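Long-range contact in pyruvate formate-lyase 2 (PDB 2F3O), which is of unknown function but belongs to the glycyl radical enzymes and probably acts as a lyase related to pyruvate formate-lyase and glycerol dehydratase: residues I77-D91 with L111-I124. Residues are numbered along the deposited sequence; the frame is centred on the assembly and turned at random.
Sequences IFPEGVGLRIINELD and LREEIAPYWQRKTI
Ile77 CD1 meets the two methyls of Leu111 end-on, standing 4.0 Å from Leu111 CD2. Two residues on, the Pro79 ring lies over one face of the Trp119 indole in a CH-pi contact: CG is 3.7 Å from the centroid of the five-membered ring and 15° off its normal. The backbone N of Glu80 extends the cover on that face and Tyr118 CD2 packs toward the rim of the opposite one; with NE1 hydrogen-bonded to Thr28 OG1, the orientation of the indole is fixed. Pro79 and Glu80 are the central residues of a type I turn from Phe78 to Gly81, which brings Glu80 O to Ile124 N, 3.1 Å away. This is the single hydrogen bond joining the segments, with an N-H...O angle of 160°. The Glu80 carboxylate turns to Arg23 and Lys509 instead. Thr123, the N-cap of helix 124-128, bonds Ala126 N through OG1 and lays CG2 against Pro79 O. In the weakly bonded helix 83-87, Leu84 forks over helix 105-119: CD2 meets Trp119 CB at 4.1 Å, and CD1 lies near Gln120 OE1. Ile87 lies athwart Leu111; its CG1 sits beside the backbone N (chi1 -42°), which puts CG2 anti to it, and CG2 and CD1 both reach Leu111 CB. Leu90 puts CD1 over the centre of one guanidinium face of Arg112, whose NH2 makes a salt bridge of 3.0 Å with Asp91 OD1, the two planes steeply inclined. Loop and short helix thus run roughly antiparallel to the C-terminal half of helix 105-119, a buried joint of the pyruvate formate-lyase-like region. Strand 18-19 closes the apolar end through Leu19, which touches Ile77, Leu90 and Leu111; helix 22-34 packs on Ile115, Tyr118 and, through Tyr27, Trp119, and helix 477-508 receives Ile124.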
loop_
_atom_site.group_PDB
_atom_site.type_symbol
_atom_site.label_atom_id
_atom_site.label_comp_id
_atom_site.label_asym_id
_atom_site.label_seq_id
_atom_site.Cartn_x
_atom_site.Cartn_y
_atom_site.Cartn_z
ATOM N N ILE A 77 -1.893 -41.336 4.879
ATOM C CA ILE A 77 -0.609 -41.051 4.235
ATOM C C ILE A 77 -0.685 -39.763 3.397
ATOM O O ILE A 77 -1.612 -39.591 2.595
ATOM C CB ILE A 77 -0.165 -42.226 3.336
ATOM C CG1 ILE A 77 -0.186 -43.539 4.099
ATOM C CG2 ILE A 77 1.226 -42.004 2.766
ATOM C CD1 ILE A 77 0.167 -44.709 3.220
ATOM N N PHE A 78 0.281 -38.860 3.593
ATOM C CA PHE A 78 0.354 -37.620 2.827
ATOM C C PHE A 78 1.669 -37.593 2.071
ATOM O O PHE A 78 2.639 -37.039 2.559
ATOM C CB PHE A 78 0.217 -36.389 3.744
ATOM C CG PHE A 78 -1.165 -36.223 4.317
ATOM C CD1 PHE A 78 -1.542 -36.889 5.471
ATOM C CD2 PHE A 78 -2.106 -35.431 3.674
ATOM C CE1 PHE A 78 -2.830 -36.765 5.968
ATOM C CE2 PHE A 78 -3.398 -35.299 4.164
ATOM C CZ PHE A 78 -3.763 -35.963 5.305
ATOM N N PRO A 79 1.713 -38.202 0.865
ATOM C CA PRO A 79 2.971 -38.294 0.117
ATOM C C PRO A 79 3.450 -36.947 -0.422
ATOM O O PRO A 79 4.617 -36.811 -0.779
ATOM C CB PRO A 79 2.618 -39.231 -1.048
ATOM C CG PRO A 79 1.158 -39.046 -1.247
ATOM C CD PRO A 79 0.598 -38.841 0.131
ATOM N N GLU A 80 2.557 -35.963 -0.459
ATOM C CA GLU A 80 2.913 -34.610 -0.873
ATOM C C GLU A 80 3.756 -33.956 0.228
ATOM O O GLU A 80 4.590 -33.085 -0.029
ATOM C CB GLU A 80 1.658 -33.788 -1.226
ATOM C CG GLU A 80 0.768 -33.394 -0.049
ATOM C CD GLU A 80 -0.390 -34.362 0.235
ATOM O OE1 GLU A 80 -1.522 -33.870 0.437
ATOM O OE2 GLU A 80 -0.192 -35.601 0.268
ATOM N N GLY A 81 3.552 -34.417 1.452
ATOM C CA GLY A 81 4.347 -33.958 2.565
ATOM C C GLY A 81 5.420 -34.966 2.912
ATOM O O GLY A 81 6.456 -35.045 2.252
ATOM N N VAL A 82 5.166 -35.760 3.945
ATOM C CA VAL A 82 6.232 -36.584 4.487
ATOM C C VAL A 82 5.880 -38.087 4.520
ATOM O O VAL A 82 6.567 -38.903 5.147
ATOM C CB VAL A 82 6.771 -35.964 5.827
ATOM C CG1 VAL A 82 6.211 -36.646 7.087
ATOM C CG2 VAL A 82 8.285 -35.932 5.817
ATOM N N GLY A 83 4.845 -38.456 3.770
ATOM C CA GLY A 83 4.397 -39.844 3.707
ATOM C C GLY A 83 5.331 -40.828 3.011
ATOM O O GLY A 83 5.185 -42.029 3.183
ATOM N N LEU A 84 6.294 -40.337 2.235
ATOM C CA LEU A 84 7.253 -41.225 1.589
ATOM C C LEU A 84 8.316 -41.708 2.573
ATOM O O LEU A 84 9.052 -42.656 2.267
ATOM C CB LEU A 84 7.942 -40.580 0.380
ATOM C CG LEU A 84 7.237 -40.244 -0.941
ATOM C CD1 LEU A 84 8.207 -40.405 -2.117
ATOM C CD2 LEU A 84 5.982 -41.067 -1.178
ATOM N N ARG A 85 8.408 -41.056 3.740
ATOM C CA ARG A 85 9.296 -41.508 4.816
ATOM C C ARG A 85 8.895 -42.914 5.220
ATOM O O ARG A 85 9.737 -43.808 5.331
ATOM C CB ARG A 85 9.189 -40.609 6.052
ATOM C CG ARG A 85 9.996 -39.353 5.977
ATOM C CD ARG A 85 10.323 -38.793 7.356
ATOM N NE ARG A 85 11.694 -38.291 7.361
ATOM C CZ ARG A 85 12.707 -38.831 8.038
ATOM N NH1 ARG A 85 12.511 -39.875 8.826
ATOM N NH2 ARG A 85 13.928 -38.306 7.944
ATOM N N ILE A 86 7.591 -43.096 5.400
ATOM C CA ILE A 86 7.055 -44.341 5.895
ATOM C C ILE A 86 7.000 -45.477 4.868
ATOM O O ILE A 86 6.992 -46.635 5.267
ATOM C CB ILE A 86 5.687 -44.130 6.591
ATOM C CG1 ILE A 86 5.573 -45.040 7.802
ATOM C CG2 ILE A 86 4.505 -44.315 5.634
ATOM C CD1 ILE A 86 4.213 -45.065 8.367
ATOM N N ILE A 87 7.002 -45.167 3.565
ATOM C CA ILE A 87 7.002 -46.221 2.525
ATOM C C ILE A 87 8.355 -46.902 2.557
ATOM O O ILE A 87 8.459 -48.117 2.448
ATOM C CB ILE A 87 6.768 -45.689 1.088
ATOM C CG1 ILE A 87 5.683 -44.619 1.055
ATOM C CG2 ILE A 87 6.408 -46.803 0.138
ATOM C CD1 ILE A 87 4.331 -45.103 1.372
ATOM N N ASN A 88 9.386 -46.104 2.787
ATOM C CA ASN A 88 10.751 -46.588 2.899
ATOM C C ASN A 88 11.020 -47.567 4.062
ATOM O O ASN A 88 12.144 -48.056 4.232
ATOM C CB ASN A 88 11.684 -45.384 3.010
ATOM C CG ASN A 88 13.064 -45.682 2.505
ATOM O OD1 ASN A 88 14.057 -45.379 3.171
ATOM N ND2 ASN A 88 13.144 -46.319 1.333
ATOM N N GLU A 89 9.997 -47.856 4.863
ATOM C CA GLU A 89 10.142 -48.736 6.012
ATOM C C GLU A 89 8.941 -49.642 6.177
ATOM O O GLU A 89 8.602 -50.006 7.308
ATOM C CB GLU A 89 10.274 -47.910 7.285
ATOM C CG GLU A 89 11.619 -47.283 7.505
ATOM C CD GLU A 89 11.689 -46.608 8.844
ATOM O OE1 GLU A 89 12.780 -46.133 9.211
ATOM O OE2 GLU A 89 10.646 -46.569 9.531
ATOM N N LEU A 90 8.295 -49.995 5.067
ATOM C CA LEU A 90 7.057 -50.787 5.087
ATOM C C LEU A 90 7.173 -52.138 5.789
ATOM O O LEU A 90 6.207 -52.617 6.391
ATOM C CB LEU A 90 6.561 -51.017 3.669
ATOM C CG LEU A 90 5.604 -49.966 3.137
ATOM C CD1 LEU A 90 4.946 -50.478 1.883
ATOM C CD2 LEU A 90 4.568 -49.667 4.188
ATOM N N ASP A 91 8.361 -52.734 5.712
ATOM C CA ASP A 91 8.621 -54.034 6.307
ATOM C C ASP A 91 8.538 -54.012 7.824
ATOM O O ASP A 91 8.042 -54.962 8.430
ATOM C CB ASP A 91 9.985 -54.557 5.868
ATOM C CG ASP A 91 9.992 -55.018 4.422
ATOM O OD1 ASP A 91 8.911 -55.073 3.791
ATOM O OD2 ASP A 91 11.086 -55.331 3.914
ATOM N N LEU A 111 1.945 -48.889 -2.847
ATOM C CA LEU A 111 2.742 -47.792 -2.315
ATOM C C LEU A 111 4.121 -47.751 -2.941
ATOM O O LEU A 111 4.601 -46.692 -3.300
ATOM C CB LEU A 111 2.873 -47.901 -0.803
ATOM C CG LEU A 111 1.578 -47.661 -0.042
ATOM C CD1 LEU A 111 1.781 -47.885 1.433
ATOM C CD2 LEU A 111 1.080 -46.274 -0.299
ATOM N N ARG A 112 4.738 -48.915 -3.102
ATOM C CA ARG A 112 6.153 -49.003 -3.465
ATOM C C ARG A 112 6.467 -48.749 -4.925
ATOM O O ARG A 112 7.600 -48.423 -5.253
ATOM C CB ARG A 112 6.726 -50.365 -3.080
ATOM C CG ARG A 112 7.267 -50.430 -1.685
ATOM C CD ARG A 112 8.316 -51.513 -1.605
ATOM N NE ARG A 112 8.473 -52.048 -0.257
ATOM C CZ ARG A 112 7.708 -53.007 0.257
ATOM N NH1 ARG A 112 6.717 -53.535 -0.458
ATOM N NH2 ARG A 112 7.933 -53.437 1.489
ATOM N N GLU A 113 5.484 -48.912 -5.800
ATOM C CA GLU A 113 5.758 -48.809 -7.224
ATOM C C GLU A 113 4.675 -48.028 -7.972
ATOM O O GLU A 113 4.736 -47.851 -9.191
ATOM C CB GLU A 113 5.953 -50.196 -7.828
ATOM C CG GLU A 113 4.660 -50.944 -8.029
ATOM C CD GLU A 113 4.845 -52.436 -7.985
ATOM O OE1 GLU A 113 5.899 -52.896 -7.478
ATOM O OE2 GLU A 113 3.924 -53.143 -8.455
ATOM N N GLU A 114 3.692 -47.527 -7.241
ATOM C CA GLU A 114 2.730 -46.634 -7.857
ATOM C C GLU A 114 2.784 -45.241 -7.184
ATOM O O GLU A 114 2.904 -44.226 -7.874
ATOM C CB GLU A 114 1.348 -47.283 -7.820
ATOM C CG GLU A 114 0.246 -46.620 -8.605
ATOM C CD GLU A 114 -0.987 -47.518 -8.665
ATOM O OE1 GLU A 114 -2.107 -47.036 -8.367
ATOM O OE2 GLU A 114 -0.826 -48.719 -8.985
ATOM N N ILE A 115 2.757 -45.204 -5.848
ATOM C CA ILE A 115 2.763 -43.947 -5.084
ATOM C C ILE A 115 4.148 -43.327 -5.005
ATOM O O ILE A 115 4.353 -42.225 -5.495
ATOM C CB ILE A 115 2.215 -44.138 -3.660
ATOM C CG1 ILE A 115 0.758 -44.583 -3.709
ATOM C CG2 ILE A 115 2.322 -42.864 -2.855
ATOM C CD1 ILE A 115 -0.116 -43.767 -4.625
ATOM N N ALA A 116 5.094 -44.044 -4.406
ATOM C CA ALA A 116 6.482 -43.578 -4.248
ATOM C C ALA A 116 7.280 -43.144 -5.500
ATOM O O ALA A 116 8.101 -42.230 -5.387
ATOM C CB ALA A 116 7.297 -44.572 -3.433
ATOM N N PRO A 117 7.085 -43.791 -6.679
ATOM C CA PRO A 117 7.800 -43.148 -7.784
ATOM C C PRO A 117 7.129 -41.876 -8.328
ATOM O O PRO A 117 7.823 -41.044 -8.899
ATOM C CB PRO A 117 7.863 -44.243 -8.874
ATOM C CG PRO A 117 7.273 -45.474 -8.266
ATOM C CD PRO A 117 6.393 -45.007 -7.142
ATOM N N TYR A 118 5.818 -41.714 -8.151
ATOM C CA TYR A 118 5.140 -40.495 -8.611
ATOM C C TYR A 118 5.494 -39.284 -7.741
ATOM O O TYR A 118 5.900 -38.240 -8.242
ATOM C CB TYR A 118 3.617 -40.682 -8.653
ATOM C CG TYR A 118 2.858 -39.478 -9.179
ATOM C CD1 TYR A 118 2.796 -39.216 -10.538
ATOM C CD2 TYR A 118 2.196 -38.610 -8.319
ATOM C CE1 TYR A 118 2.108 -38.126 -11.030
ATOM C CE2 TYR A 118 1.504 -37.513 -8.801
ATOM C CZ TYR A 118 1.463 -37.274 -10.161
ATOM O OH TYR A 118 0.792 -36.169 -10.652
ATOM N N TRP A 119 5.352 -39.441 -6.433
ATOM C CA TRP A 119 5.530 -38.334 -5.516
ATOM C C TRP A 119 6.978 -37.970 -5.226
ATOM O O TRP A 119 7.255 -36.890 -4.732
ATOM C CB TRP A 119 4.749 -38.593 -4.239
ATOM C CG TRP A 119 3.322 -38.402 -4.492
ATOM C CD1 TRP A 119 2.383 -39.368 -4.662
ATOM C CD2 TRP A 119 2.654 -37.150 -4.667
ATOM N NE1 TRP A 119 1.162 -38.798 -4.911
ATOM C CE2 TRP A 119 1.303 -37.435 -4.920
ATOM C CE3 TRP A 119 3.064 -35.812 -4.609
ATOM C CZ2 TRP A 119 0.360 -36.433 -5.128
ATOM C CZ3 TRP A 119 2.130 -34.822 -4.816
ATOM C CH2 TRP A 119 0.794 -35.134 -5.070
ATOM N N GLN A 120 7.890 -38.882 -5.526
ATOM C CA GLN A 120 9.306 -38.577 -5.575
ATOM C C GLN A 120 9.464 -37.288 -6.337
ATOM O O GLN A 120 8.975 -37.175 -7.476
ATOM C CB GLN A 120 10.025 -39.679 -6.355
ATOM C CG GLN A 120 11.514 -39.747 -6.125
ATOM C CD GLN A 120 11.854 -39.954 -4.660
ATOM O OE1 GLN A 120 11.204 -40.744 -3.950
ATOM N NE2 GLN A 120 12.876 -39.245 -4.194
ATOM N N ARG A 121 10.103 -36.306 -5.708
ATOM C CA ARG A 121 10.309 -34.965 -6.319
ATOM C C ARG A 121 9.031 -34.166 -6.785
ATOM O O ARG A 121 9.080 -33.324 -7.685
ATOM C CB ARG A 121 11.490 -34.961 -7.330
ATOM C CG ARG A 121 11.194 -35.413 -8.736
ATOM C CD ARG A 121 12.455 -35.676 -9.499
ATOM N NE ARG A 121 12.128 -36.339 -10.758
ATOM C CZ ARG A 121 12.995 -36.535 -11.748
ATOM N NH1 ARG A 121 14.255 -36.111 -11.623
ATOM N NH2 ARG A 121 12.603 -37.154 -12.864
ATOM N N LYS A 122 7.906 -34.427 -6.131
ATOM C CA LYS A 122 6.715 -33.594 -6.265
ATOM C C LYS A 122 6.293 -33.090 -4.886
ATOM O O LYS A 122 5.170 -32.609 -4.710
ATOM C CB LYS A 122 5.571 -34.390 -6.869
ATOM C CG LYS A 122 5.587 -34.460 -8.363
ATOM C CD LYS A 122 4.318 -35.112 -8.909
ATOM C CE LYS A 122 4.525 -35.490 -10.364
ATOM N NZ LYS A 122 5.764 -36.317 -10.609
ATOM N N THR A 123 7.204 -33.207 -3.922
ATOM C CA THR A 123 6.896 -32.917 -2.532
ATOM C C THR A 123 7.241 -31.486 -2.162
ATOM O O THR A 123 7.923 -30.797 -2.918
ATOM C CB THR A 123 7.692 -33.814 -1.544
ATOM O OG1 THR A 123 9.086 -33.471 -1.582
ATOM C CG2 THR A 123 7.506 -35.285 -1.832
ATOM N N ILE A 124 6.793 -31.076 -0.973
ATOM C CA ILE A 124 7.145 -29.792 -0.387
ATOM C C ILE A 124 8.653 -29.679 -0.266
ATOM O O ILE A 124 9.225 -28.671 -0.659
ATOM C CB ILE A 124 6.461 -29.597 0.988
ATOM C CG1 ILE A 124 4.949 -29.650 0.818
ATOM C CG2 ILE A 124 6.869 -28.287 1.646
ATOM C CD1 ILE A 124 4.173 -29.462 2.063
#